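Local coordinates for alpha-aminoadipate/glutamate carrier protein LysW (Sulfolobus tokodaii, PDB 3VPB), which carries covalently attached glutamate or alpha-aminoadipate through the successive steps that convert them to ornithine for arginine synthesis and to lysine, at residues G30-E34 against R45-Q49. Residues are numbered along the deposited sequence; the frame is centred on the assembly and turned at random.
Sequences GAQLE and RLAEQ
Ala31 approaches Leu46 through methyl groups alone, its CB 4.3 Å from Leu46 CD1, and both side chains also rest on Val8 beside the zinc site. One residue on, the carbonyl of Gln32 accepts a nearly straight hydrogen bond from Ala47 N (2.9 Å), the donor standing above the carbonyl plane. The methyl of Ala47 lies over the same peptide, with CB 3.5 Å from Gln32 O, while the Gln32 chain bends at chi2 (-94°) and carries its amide away. Leu33 and Leu46 form a non-hydrogen-bonded antiparallel pair whose side chains diverge; Leu33 CA directs a C-H toward Arg45 O at 3.3 Å. The Leu33 side chain packs on Pro7, near the zinc ligand Cys6.

Glu34 and Arg45 are the hydrogen-bonded pair, with both N-H groups used: Glu34 N reaches Arg45 O at 2.8 Å, and Arg45 N reaches Glu34 O at 3.1 Å. Their side chains share a face of the sheet. With CG anti to the backbone N (chi1 -163°), Glu34 extends along this face, and a water bridges the carboxylate and the guanidinium group, donating to Glu34 OE2 and accepting from Arg45 NE in the guanidinium plane, each at 2.7 Å. Arg45 also makes a cation-pi contact with Tyr36 and forms a salt bridge with Glu111 of a neighbouring enzyme chain; Glu48 pairs with Arg59 of another. Beyond Leu46 the second strand gives way to an extended segment leading toward the C-terminal Glu56, which bears the substrate in the modified carrier but is unmodified here. The arrangement is the open end of the hairpin 32-38/41-46, in the three-stranded antiparallel sheet of a zinc-ribbon domain.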
loop_
_atom_site.group_PDB
_atom_site.type_symbol
_atom_site.label_atom_id
_atom_site.label_comp_id
_atom_site.label_asym_id
_atom_site.label_seq_id
_atom_site.Cartn_x
_atom_site.Cartn_y
_atom_site.Cartn_z
ATOM N N GLY E 30 -16.639 -16.034 -10.759
ATOM C CA GLY E 30 -16.143 -14.689 -10.467
ATOM C C GLY E 30 -14.623 -14.570 -10.524
ATOM O O GLY E 30 -14.072 -13.479 -10.367
ATOM N N ALA E 31 -13.940 -15.692 -10.743
ATOM C CA ALA E 31 -12.479 -15.691 -10.788
ATOM C C ALA E 31 -11.972 -15.307 -12.173
ATOM O O ALA E 31 -12.576 -15.649 -13.200
ATOM C CB ALA E 31 -11.915 -17.045 -10.371
ATOM N N GLN E 32 -10.873 -14.563 -12.174
ATOM C CA GLN E 32 -10.097 -14.304 -13.372
ATOM C C GLN E 32 -8.922 -15.261 -13.313
ATOM O O GLN E 32 -8.285 -15.387 -12.262
ATOM C CB GLN E 32 -9.608 -12.863 -13.384
ATOM C CG GLN E 32 -10.599 -11.866 -14.000
ATOM C CD GLN E 32 -10.334 -11.626 -15.473
ATOM O OE1 GLN E 32 -9.840 -10.563 -15.870
ATOM N NE2 GLN E 32 -10.635 -12.627 -16.297
ATOM N N LEU E 33 -8.659 -15.944 -14.428
ATOM C CA LEU E 33 -7.707 -17.051 -14.464
ATOM C C LEU E 33 -6.693 -16.824 -15.573
ATOM O O LEU E 33 -6.992 -16.158 -16.560
ATOM C CB LEU E 33 -8.440 -18.392 -14.686
ATOM C CG LEU E 33 -9.575 -18.723 -13.695
ATOM C CD1 LEU E 33 -10.415 -19.949 -14.139
ATOM C CD2 LEU E 33 -9.036 -18.916 -12.292
ATOM N N GLU E 34 -5.494 -17.369 -15.397
ATOM C CA GLU E 34 -4.460 -17.312 -16.418
ATOM C C GLU E 34 -4.143 -18.726 -16.869
ATOM O O GLU E 34 -3.999 -19.621 -16.039
ATOM C CB GLU E 34 -3.206 -16.685 -15.831
ATOM C CG GLU E 34 -2.197 -16.205 -16.856
ATOM C CD GLU E 34 -1.392 -15.023 -16.327
ATOM O OE1 GLU E 34 -0.837 -14.267 -17.154
ATOM O OE2 GLU E 34 -1.320 -14.850 -15.078
ATOM N N ARG E 45 -4.401 -21.032 -13.357
ATOM C CA ARG E 45 -4.283 -20.503 -11.993
ATOM C C ARG E 45 -4.881 -19.099 -11.885
ATOM O O ARG E 45 -5.188 -18.474 -12.897
ATOM C CB ARG E 45 -2.835 -20.547 -11.499
ATOM C CG ARG E 45 -1.870 -19.800 -12.371
ATOM C CD ARG E 45 -0.542 -19.616 -11.670
ATOM N NE ARG E 45 0.439 -19.144 -12.635
ATOM C CZ ARG E 45 1.466 -19.869 -13.078
ATOM N NH1 ARG E 45 1.685 -21.100 -12.614
ATOM N NH2 ARG E 45 2.290 -19.351 -13.976
ATOM N N LEU E 46 -5.050 -18.613 -10.654
ATOM C CA LEU E 46 -5.577 -17.275 -10.399
ATOM C C LEU E 46 -4.738 -16.218 -11.103
ATOM O O LEU E 46 -3.504 -16.207 -10.968
ATOM C CB LEU E 46 -5.601 -16.997 -8.892
ATOM C CG LEU E 46 -6.623 -15.989 -8.345
ATOM C CD1 LEU E 46 -8.048 -16.468 -8.591
ATOM C CD2 LEU E 46 -6.385 -15.740 -6.870
ATOM N N ALA E 47 -5.397 -15.347 -11.866
ATOM C CA ALA E 47 -4.691 -14.275 -12.584
ATOM C C ALA E 47 -4.206 -13.238 -11.576
ATOM O O ALA E 47 -4.769 -13.122 -10.485
ATOM C CB ALA E 47 -5.598 -13.613 -13.573
ATOM N N GLU E 48 -3.182 -12.472 -11.951
ATOM C CA GLU E 48 -2.734 -11.354 -11.116
ATOM C C GLU E 48 -3.756 -10.227 -11.096
ATOM O O GLU E 48 -4.499 -10.035 -12.064
ATOM C CB GLU E 48 -1.423 -10.792 -11.656
ATOM C CG GLU E 48 -0.233 -11.650 -11.436
ATOM C CD GLU E 48 1.055 -10.858 -11.619
ATOM O OE1 GLU E 48 2.022 -11.137 -10.877
ATOM O OE2 GLU E 48 1.091 -9.958 -12.502
ATOM N N GLN E 49 -3.785 -9.468 -10.002
ATOM C CA GLN E 49 -4.610 -8.266 -9.947
ATOM C C GLN E 49 -3.899 -7.121 -10.658
ATOM O O GLN E 49 -2.665 -7.078 -10.691
ATOM C CB GLN E 49 -4.917 -7.869 -8.497
ATOM C CG GLN E 49 -5.760 -8.889 -7.757
ATOM C CD GLN E 49 -6.917 -8.251 -7.031
ATOM O OE1 GLN E 49 -6.737 -7.570 -6.015
ATOM N NE2 GLN E 49 -8.124 -8.462 -7.552
HETATM O O HOH W 1 0.148 -16.738 -13.810
#